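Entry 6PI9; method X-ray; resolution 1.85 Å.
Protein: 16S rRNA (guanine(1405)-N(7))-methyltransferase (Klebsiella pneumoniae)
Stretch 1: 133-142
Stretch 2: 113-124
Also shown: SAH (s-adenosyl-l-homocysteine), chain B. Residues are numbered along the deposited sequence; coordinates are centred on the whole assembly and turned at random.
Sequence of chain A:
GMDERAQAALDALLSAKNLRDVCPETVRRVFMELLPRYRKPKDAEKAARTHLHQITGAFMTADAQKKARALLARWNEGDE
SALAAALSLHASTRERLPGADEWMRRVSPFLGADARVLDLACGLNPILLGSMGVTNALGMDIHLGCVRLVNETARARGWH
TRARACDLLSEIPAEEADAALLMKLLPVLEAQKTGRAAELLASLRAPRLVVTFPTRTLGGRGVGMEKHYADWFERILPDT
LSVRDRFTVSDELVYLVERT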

# COMPACT_ATOMS: atom_id res chain seq x y z
N GLY A 133 -10.29 2.83 26.62
CA GLY A 133 -10.91 2.04 27.66
C GLY A 133 -11.07 0.57 27.36
O GLY A 133 -11.58 -0.16 28.22
N VAL A 134 -10.66 0.11 26.17
CA VAL A 134 -10.69 -1.30 25.83
C VAL A 134 -9.29 -1.84 26.14
O VAL A 134 -8.38 -1.78 25.32
CB VAL A 134 -11.09 -1.52 24.38
CG1 VAL A 134 -11.08 -3.04 24.03
CG2 VAL A 134 -12.46 -0.87 24.15
N THR A 135 -9.13 -2.37 27.36
CA THR A 135 -7.82 -2.73 27.88
C THR A 135 -7.69 -4.22 28.18
O THR A 135 -6.80 -4.64 28.93
CB THR A 135 -7.52 -1.88 29.12
OG1 THR A 135 -8.48 -2.20 30.14
CG2 THR A 135 -7.67 -0.41 28.78
N ASN A 136 -8.57 -5.04 27.60
CA ASN A 136 -8.50 -6.48 27.78
C ASN A 136 -8.48 -7.15 26.42
O ASN A 136 -9.39 -7.92 26.10
CB ASN A 136 -9.67 -7.00 28.61
CG ASN A 136 -9.54 -8.46 28.98
OD1 ASN A 136 -8.45 -9.03 28.94
ND2 ASN A 136 -10.67 -9.09 29.32
N ALA A 137 -7.49 -6.81 25.58
CA ALA A 137 -7.42 -7.40 24.26
C ALA A 137 -6.18 -8.28 24.12
O ALA A 137 -5.19 -8.12 24.84
CB ALA A 137 -7.41 -6.35 23.11
N LEU A 138 -6.23 -9.21 23.17
CA LEU A 138 -5.04 -10.02 22.87
C LEU A 138 -4.80 -9.76 21.41
O LEU A 138 -5.58 -10.22 20.58
CB LEU A 138 -5.27 -11.51 23.09
CG LEU A 138 -4.00 -12.28 22.70
CD1 LEU A 138 -2.91 -11.85 23.64
CD2 LEU A 138 -4.23 -13.80 22.74
N GLY A 139 -3.76 -9.00 21.10
CA GLY A 139 -3.43 -8.80 19.71
C GLY A 139 -2.59 -9.93 19.16
O GLY A 139 -1.87 -10.65 19.88
N MET A 140 -2.63 -10.09 17.84
CA MET A 140 -1.69 -11.05 17.29
C MET A 140 -1.33 -10.63 15.89
O MET A 140 -2.16 -10.05 15.18
CB MET A 140 -2.24 -12.47 17.34
CG MET A 140 -3.56 -12.72 16.71
SD MET A 140 -4.33 -14.22 17.55
CE MET A 140 -4.79 -13.59 19.15
N ASP A 141 -0.09 -10.91 15.50
CA ASP A 141 0.36 -10.41 14.21
C ASP A 141 1.65 -11.16 13.85
O ASP A 141 2.28 -11.80 14.69
CB ASP A 141 0.58 -8.90 14.30
CG ASP A 141 0.47 -8.19 12.93
OD1 ASP A 141 1.20 -8.57 12.02
OD2 ASP A 141 -0.40 -7.31 12.79
N ILE A 142 2.05 -11.05 12.57
CA ILE A 142 3.35 -11.59 12.16
C ILE A 142 4.46 -10.59 12.35
O ILE A 142 5.65 -10.94 12.21
CB ILE A 142 3.33 -11.98 10.69
CG1 ILE A 142 2.77 -10.85 9.85
CG2 ILE A 142 2.62 -13.28 10.49
CD1 ILE A 142 3.06 -11.19 8.33
N SAH B . -5.97 -4.63 12.03
CA SAH B . -4.98 -3.53 12.12
CB SAH B . -3.90 -3.70 11.07
CG SAH B . -4.37 -3.86 9.59
SD SAH B . -2.93 -3.76 8.43
C SAH B . -5.67 -2.16 11.95
O SAH B . -6.75 -2.14 11.33
OXT SAH B . -5.15 -1.11 12.38
C5' SAH B . -2.76 -5.55 8.05
C4' SAH B . -1.99 -6.35 9.14
O4' SAH B . -2.09 -7.77 8.87
C3' SAH B . -0.48 -6.04 9.34
O3' SAH B . -0.21 -5.67 10.71
C2' SAH B . 0.25 -7.34 9.01
O2' SAH B . 1.36 -7.51 9.89
C1' SAH B . -0.86 -8.36 9.32
N9 SAH B . -0.76 -9.60 8.58
C8 SAH B . -0.67 -9.74 7.22
N7 SAH B . -0.73 -11.07 6.93
C5 SAH B . -0.81 -11.75 8.12
C6 SAH B . -0.84 -13.09 8.45
N6 SAH B . -0.74 -14.05 7.55
N1 SAH B . -1.01 -13.43 9.78
C2 SAH B . -1.04 -12.48 10.75
N3 SAH B . -0.99 -11.15 10.45
C4 SAH B . -0.87 -10.83 9.13
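Stretch 2 (113-124) ADARVLDLACGL

How does stretch 2 approach stretch 1? It enters as an irregular lead-in, with Asp 114 at positive phi and Ala 115 already extended, and becomes a strand at 117-120. That strand runs parallel to strand 137-141, with a signed crossing angle of -16° and a closest axis approach of 4.5 Å. Near the start, one water links Asp 114 OD2 to Gly 133 O. Arg 116 is extended too; its NH1 donates to Asn 136 OD1 at 3.0 Å, near the guanidinium plane, while Leu 138 CB covers one face, 3.7 Å from Arg 116 NH2.

What holds the two strands together? Backbone hydrogen bonds pass back and forth, while neighbouring side chains alternate between the sheet faces. Val 117 N donates to Asn 136 O (3.0 Å), and Val 117 O receives Leu 138 N (2.7 Å). Val 117 shares a face with Ala 137, CB to CB at 4.1 Å, and its CG2 lies 4.1 Å from Val 134 CG1. Leu 118 is on the other face, its CD2 4.2 Å from Leu 138 CB.

How does the pairing continue? Asp 119 lies beside Gly 139 (CA to CA 4.5 Å); its N reaches Leu 138 O (2.9 Å) and its O takes Met 140 N (3.0 Å). Leu 120 follows beside Met 140, CA to CA 5.3 Å.

How does the pairing end? Ala 121 switches to positive phi and turns the chain out of the strand. Cys 122 N then donates to Met 140 O at 3.0 Å, and Cys 122 SG lies 3.7 Å from Gly 139 CA, where a side chain on the glycine would clash. Gly 123 N donates to Asp 141 OD2 (2.9 Å), an oxygen that also accepts SAH O3' at 2.7 Å, so the turn and the ligand share one carboxylate.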

# COMPACT_ATOMS: atom_id res chain seq x y z
N ALA A 113 -19.30 -4.33 27.72
CA ALA A 113 -18.51 -3.78 28.81
C ALA A 113 -17.43 -4.77 29.22
O ALA A 113 -17.70 -5.96 29.40
CB ALA A 113 -19.41 -3.45 30.00
N ASP A 114 -16.20 -4.25 29.40
CA ASP A 114 -15.02 -5.04 29.76
C ASP A 114 -14.95 -6.36 28.97
O ASP A 114 -14.76 -7.44 29.54
CB ASP A 114 -14.97 -5.29 31.27
CG ASP A 114 -15.12 -4.00 32.10
OD1 ASP A 114 -16.26 -3.68 32.51
OD2 ASP A 114 -14.09 -3.31 32.32
N ALA A 115 -15.10 -6.27 27.66
CA ALA A 115 -15.04 -7.47 26.85
C ALA A 115 -13.61 -8.02 26.79
O ALA A 115 -12.64 -7.27 26.88
CB ALA A 115 -15.50 -7.18 25.43
N ARG A 116 -13.50 -9.34 26.64
CA ARG A 116 -12.25 -9.97 26.22
C ARG A 116 -12.23 -9.94 24.71
O ARG A 116 -13.12 -10.52 24.06
CB ARG A 116 -12.14 -11.42 26.67
CG ARG A 116 -10.87 -12.13 26.15
CD ARG A 116 -9.59 -11.50 26.71
NE ARG A 116 -8.42 -12.38 26.46
CZ ARG A 116 -7.16 -12.03 26.68
NH1 ARG A 116 -6.86 -10.83 27.16
NH2 ARG A 116 -6.17 -12.90 26.41
N VAL A 117 -11.23 -9.26 24.14
CA VAL A 117 -11.24 -8.94 22.70
C VAL A 117 -9.99 -9.53 22.06
O VAL A 117 -8.88 -9.24 22.51
CB VAL A 117 -11.28 -7.42 22.46
CG1 VAL A 117 -11.21 -7.10 21.00
CG2 VAL A 117 -12.56 -6.79 23.05
N LEU A 118 -10.15 -10.30 20.99
CA LEU A 118 -9.00 -10.72 20.18
C LEU A 118 -8.83 -9.71 19.05
O LEU A 118 -9.80 -9.39 18.39
CB LEU A 118 -9.28 -12.08 19.55
CG LEU A 118 -9.66 -13.23 20.46
CD1 LEU A 118 -9.70 -14.49 19.60
CD2 LEU A 118 -8.69 -13.34 21.60
N ASP A 119 -7.62 -9.22 18.81
CA ASP A 119 -7.40 -8.25 17.72
C ASP A 119 -6.49 -8.96 16.72
O ASP A 119 -5.30 -9.10 16.97
CB ASP A 119 -6.78 -6.97 18.27
CG ASP A 119 -6.77 -5.84 17.29
OD1 ASP A 119 -6.96 -6.06 16.06
OD2 ASP A 119 -6.57 -4.69 17.79
N LEU A 120 -7.05 -9.44 15.59
CA LEU A 120 -6.32 -10.36 14.71
C LEU A 120 -5.61 -9.53 13.66
O LEU A 120 -6.23 -8.66 13.05
CB LEU A 120 -7.26 -11.33 13.99
CG LEU A 120 -7.64 -12.65 14.64
CD1 LEU A 120 -8.41 -12.34 15.86
CD2 LEU A 120 -8.52 -13.45 13.69
N ALA A 121 -4.31 -9.78 13.50
CA ALA A 121 -3.48 -8.94 12.66
C ALA A 121 -3.57 -7.51 13.16
O ALA A 121 -3.96 -6.59 12.45
CB ALA A 121 -3.90 -9.05 11.18
N CYS A 122 -3.17 -7.34 14.42
CA CYS A 122 -3.55 -6.19 15.23
C CYS A 122 -2.79 -4.93 14.88
O CYS A 122 -3.29 -3.84 15.18
CB CYS A 122 -3.35 -6.49 16.73
SG CYS A 122 -1.62 -6.83 17.20
N GLY A 123 -1.62 -5.06 14.25
CA GLY A 123 -0.80 -3.88 14.02
C GLY A 123 -0.57 -3.14 15.32
O GLY A 123 -0.26 -3.75 16.33
N LEU A 124 -0.81 -1.82 15.32
CA LEU A 124 -0.78 -1.07 16.57
C LEU A 124 -2.17 -0.77 17.13
O LEU A 124 -2.30 0.00 18.08
CB LEU A 124 -0.03 0.24 16.39
CG LEU A 124 1.45 0.10 16.00
CD1 LEU A 124 2.03 1.51 15.81
CD2 LEU A 124 2.29 -0.70 17.04
O HOH W 1 -12.15 -6.85 31.04
O HOH W 2 -12.70 -1.21 30.24
O HOH W 3 -4.17 -10.02 27.33